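Local coordinates for actin-related protein 8 (Homo sapiens, PDB 4FO0) that binds ATP with low basal ATPase activity, does not polymerize, and is a proposed core subunit of the INO80 chromatin remodeling complex, at residues 330-335 and 352-357. Sequence-based numbering, arbitrary orientation.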
ATOM      1  N   GLN A 330     -23.448 -16.628   2.770  1.00 42.58           N
ATOM      2  CA  GLN A 330     -23.087 -16.763   4.178  1.00 36.85           C
ATOM      3  C   GLN A 330     -23.687 -15.636   4.992  1.00 42.21           C
ATOM      4  O   GLN A 330     -23.863 -14.505   4.514  1.00 40.41           O
ATOM      5  CB  GLN A 330     -21.572 -16.751   4.381  1.00 48.22           C
ATOM      6  CG  GLN A 330     -20.958 -18.097   4.704  1.00 67.42           C
ATOM      7  CD  GLN A 330     -20.630 -18.897   3.450  1.00 88.38           C
ATOM      8  OE1 GLN A 330     -19.542 -18.765   2.891  1.00 66.08           O
ATOM      9  NE2 GLN A 330     -21.573 -19.730   3.001  1.00 78.69           N
ATOM     10  N   ASP A 331     -23.995 -15.947   6.239  1.00 51.53           N
ATOM     11  CA  ASP A 331     -24.489 -14.930   7.148  1.00 44.98           C
ATOM     12  C   ASP A 331     -23.328 -14.301   7.893  1.00 38.55           C
ATOM     13  O   ASP A 331     -22.513 -14.999   8.502  1.00 44.87           O
ATOM     14  CB  ASP A 331     -25.535 -15.515   8.086  1.00 39.14           C
ATOM     15  CG  ASP A 331     -26.881 -15.687   7.403  1.00 54.66           C
ATOM     16  OD1 ASP A 331     -27.286 -14.774   6.651  1.00 56.77           O
ATOM     17  OD2 ASP A 331     -27.525 -16.737   7.599  1.00 64.82           O
ATOM     18  N   HIS A 332     -23.232 -12.980   7.782  1.00 42.99           N
ATOM     19  CA  HIS A 332     -22.162 -12.208   8.407  1.00 37.35           C
ATOM     20  C   HIS A 332     -22.715 -11.079   9.271  1.00 37.46           C
ATOM     21  O   HIS A 332     -23.878 -10.673   9.148  1.00 40.43           O
ATOM     22  CB  HIS A 332     -21.257 -11.595   7.338  1.00 47.06           C
ATOM     23  CG  HIS A 332     -20.600 -12.598   6.443  1.00 53.03           C
ATOM     24  ND1 HIS A 332     -19.494 -13.325   6.827  1.00 57.26           N
ATOM     25  CD2 HIS A 332     -20.884 -12.982   5.174  1.00 42.26           C
ATOM     26  CE1 HIS A 332     -19.126 -14.118   5.835  1.00 46.15           C
ATOM     27  NE2 HIS A 332     -19.955 -13.930   4.822  1.00 52.66           N
ATOM     28  N   GLU A 333     -21.878 -10.555  10.148  1.00 36.06           N
ATOM     29  CA  GLU A 333     -22.274  -9.349  10.847  1.00 44.54           C
ATOM     30  C   GLU A 333     -21.078  -8.438  10.963  1.00 46.89           C
ATOM     31  O   GLU A 333     -19.936  -8.897  10.966  1.00 38.86           O
ATOM     32  CB  GLU A 333     -22.829  -9.674  12.226  1.00 37.98           C
ATOM     33  CG  GLU A 333     -21.795 -10.211  13.194  1.00 34.96           C
ATOM     34  CD  GLU A 333     -22.427 -10.747  14.471  1.00 79.30           C
ATOM     35  OE1 GLU A 333     -21.666 -11.042  15.430  1.00 75.55           O
ATOM     36  OE2 GLU A 333     -23.682 -10.872  14.506  1.00 56.09           O
ATOM     37  N   PHE A 334     -21.342  -7.142  11.038  1.00 39.49           N
ATOM     38  CA  PHE A 334     -20.272  -6.189  11.252  1.00 42.69           C
ATOM     39  C   PHE A 334     -20.753  -5.043  12.122  1.00 38.54           C
ATOM     40  O   PHE A 334     -21.959  -4.792  12.226  1.00 33.18           O
ATOM     41  CB  PHE A 334     -19.730  -5.677   9.911  1.00 38.86           C
ATOM     42  CG  PHE A 334     -20.709  -4.843   9.116  1.00 33.23           C
ATOM     43  CD1 PHE A 334     -21.629  -5.440   8.270  1.00 33.90           C
ATOM     44  CD2 PHE A 334     -20.683  -3.457   9.189  1.00 27.79           C
ATOM     45  CE1 PHE A 334     -22.529  -4.669   7.522  1.00 38.07           C
ATOM     46  CE2 PHE A 334     -21.574  -2.677   8.441  1.00 31.07           C
ATOM     47  CZ  PHE A 334     -22.491  -3.282   7.600  1.00 30.49           C
ATOM     48  N   GLN A 335     -19.802  -4.353  12.741  1.00 41.94           N
ATOM     49  CA  GLN A 335     -20.101  -3.200  13.589  1.00 44.94           C
ATOM     50  C   GLN A 335     -19.838  -1.864  12.906  1.00 38.21           C
ATOM     51  O   GLN A 335     -19.010  -1.762  12.005  1.00 52.26           O
ATOM     52  CB  GLN A 335     -19.258  -3.257  14.859  1.00 33.93           C
ATOM     53  CG  GLN A 335     -19.532  -4.456  15.737  1.00 37.25           C
ATOM     54  CD  GLN A 335     -18.835  -4.349  17.080  1.00 50.24           C
ATOM     55  OE1 GLN A 335     -18.248  -3.316  17.410  1.00 49.86           O
ATOM     56  NE2 GLN A 335     -18.896  -5.417  17.863  1.00 48.22           N
ATOM     57  N   ASP A 352     -20.683 -14.135  -3.569  1.00 47.38           N
ATOM     58  CA  ASP A 352     -19.474 -14.244  -4.363  1.00 39.68           C
ATOM     59  C   ASP A 352     -18.698 -12.933  -4.373  1.00 47.80           C
ATOM     60  O   ASP A 352     -17.477 -12.902  -4.583  1.00 35.52           O
ATOM     61  CB  ASP A 352     -19.828 -14.720  -5.773  1.00 49.40           C
ATOM     62  CG  ASP A 352     -20.550 -16.067  -5.768  1.00 57.55           C
ATOM     63  OD1 ASP A 352     -20.145 -16.976  -4.998  1.00 55.95           O
ATOM     64  OD2 ASP A 352     -21.540 -16.205  -6.522  1.00 43.31           O
ATOM     65  N   GLU A 353     -19.407 -11.841  -4.130  1.00 44.81           N
ATOM     66  CA  GLU A 353     -18.745 -10.567  -3.926  1.00 39.57           C
ATOM     67  C   GLU A 353     -17.451 -10.701  -3.076  1.00 31.60           C
ATOM     68  O   GLU A 353     -16.451 -10.039  -3.341  1.00 33.19           O
ATOM     69  CB  GLU A 353     -19.732  -9.587  -3.308  1.00 32.65           C
ATOM     70  CG  GLU A 353     -20.829 -10.273  -2.516  1.00 51.39           C
ATOM     71  CD  GLU A 353     -22.034 -10.675  -3.351  1.00 54.33           C
ATOM     72  OE1 GLU A 353     -22.603 -11.749  -3.075  1.00 62.95           O
ATOM     73  OE2 GLU A 353     -22.435  -9.912  -4.262  1.00 63.70           O
ATOM     74  N   LYS A 354     -17.457 -11.578  -2.082  1.00 24.48           N
ATOM     75  CA  LYS A 354     -16.275 -11.750  -1.234  1.00 29.46           C
ATOM     76  C   LYS A 354     -15.067 -12.251  -1.998  1.00 35.23           C
ATOM     77  O   LYS A 354     -13.937 -12.041  -1.562  1.00 36.73           O
ATOM     78  CB  LYS A 354     -16.555 -12.695  -0.063  1.00 30.00           C
ATOM     79  CG  LYS A 354     -17.556 -12.161   0.947  1.00 30.16           C
ATOM     80  CD  LYS A 354     -17.775 -13.161   2.054  1.00 39.82           C
ATOM     81  CE  LYS A 354     -18.554 -14.359   1.563  1.00 39.51           C
ATOM     82  NZ  LYS A 354     -18.575 -15.378   2.633  1.00 49.29           N
ATOM     83  N   LEU A 355     -15.311 -12.930  -3.119  1.00 29.65           N
ATOM     84  CA  LEU A 355     -14.242 -13.480  -3.957  1.00 30.49           C
ATOM     85  C   LEU A 355     -14.026 -12.671  -5.236  1.00 26.84           C
ATOM     86  O   LEU A 355     -12.910 -12.495  -5.679  1.00 27.54           O
ATOM     87  CB  LEU A 355     -14.534 -14.934  -4.312  1.00 37.26           C
ATOM     88  CG  LEU A 355     -13.602 -15.618  -5.317  1.00 33.22           C
ATOM     89  CD1 LEU A 355     -12.196 -15.835  -4.746  1.00 23.69           C
ATOM     90  CD2 LEU A 355     -14.215 -16.936  -5.700  1.00 25.92           C
ATOM     91  N   GLN A 356     -15.106 -12.168  -5.814  1.00 34.65           N
ATOM     92  CA  GLN A 356     -15.012 -11.322  -6.989  1.00 29.83           C
ATOM     93  C   GLN A 356     -14.090 -10.122  -6.788  1.00 36.89           C
ATOM     94  O   GLN A 356     -13.210  -9.862  -7.610  1.00 37.95           O
ATOM     95  CB  GLN A 356     -16.399 -10.841  -7.400  1.00 29.36           C
ATOM     96  CG  GLN A 356     -17.317 -11.954  -7.869  1.00 39.81           C
ATOM     97  CD  GLN A 356     -18.741 -11.476  -8.023  1.00 36.37           C
ATOM     98  OE1 GLN A 356     -19.334 -10.953  -7.082  1.00 60.21           O
ATOM     99  NE2 GLN A 356     -19.287 -11.617  -9.215  1.00 51.63           N
ATOM    100  N   ALA A 357     -14.294  -9.389  -5.696  1.00 35.66           N
ATOM    101  CA  ALA A 357     -13.599  -8.126  -5.488  1.00 22.23           C
ATOM    102  C   ALA A 357     -12.063  -8.252  -5.476  1.00 36.98           C
ATOM    103  O   ALA A 357     -11.375  -7.511  -6.167  1.00 32.08           O
ATOM    104  CB  ALA A 357     -14.096  -7.468  -4.222  1.00 29.11           C
TER
HETATM  105  O   HOH W   1     -19.508 -17.532   0.678  1.00 43.27           O
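Lys354 reaches from helix 353-359 to His332 on strand 330-336. Its NZ donates a hydrogen bond to His332 NE2 at 3.0 Å. The ammonium lies at the edge of the imidazole, about 11° out of the ring plane. Lys354 CD, 3.6 Å from His332 NE2, stands well off that plane, so the chain comes down from one side of the ring before NZ turns into its edge. A bend at chi3 (-71°) turns the end of the lysine chain toward Gln330. The Gln330 side chain crosses it at about a right angle, with CB 3.7 Å from Lys354 NZ. A water accepts a hydrogen bond from Lys354 NZ at 3.1 Å. The same water is modelled very close to Gln330 OE1, a doubtful link. Gln330 NE2 bonds to Ser327 O, and the His332 ring meets that of Phe319. The contact joins the edge strand of a three-stranded antiparallel sheet to the helix that follows its partner, strand 343-350. The side chain of Lys354 is about 11 Å from the bound ATP. Because NE2 accepts from an ammonium, His332 is probably neutral, with its proton on ND1, and the nearby positive charge would disfavour a second proton.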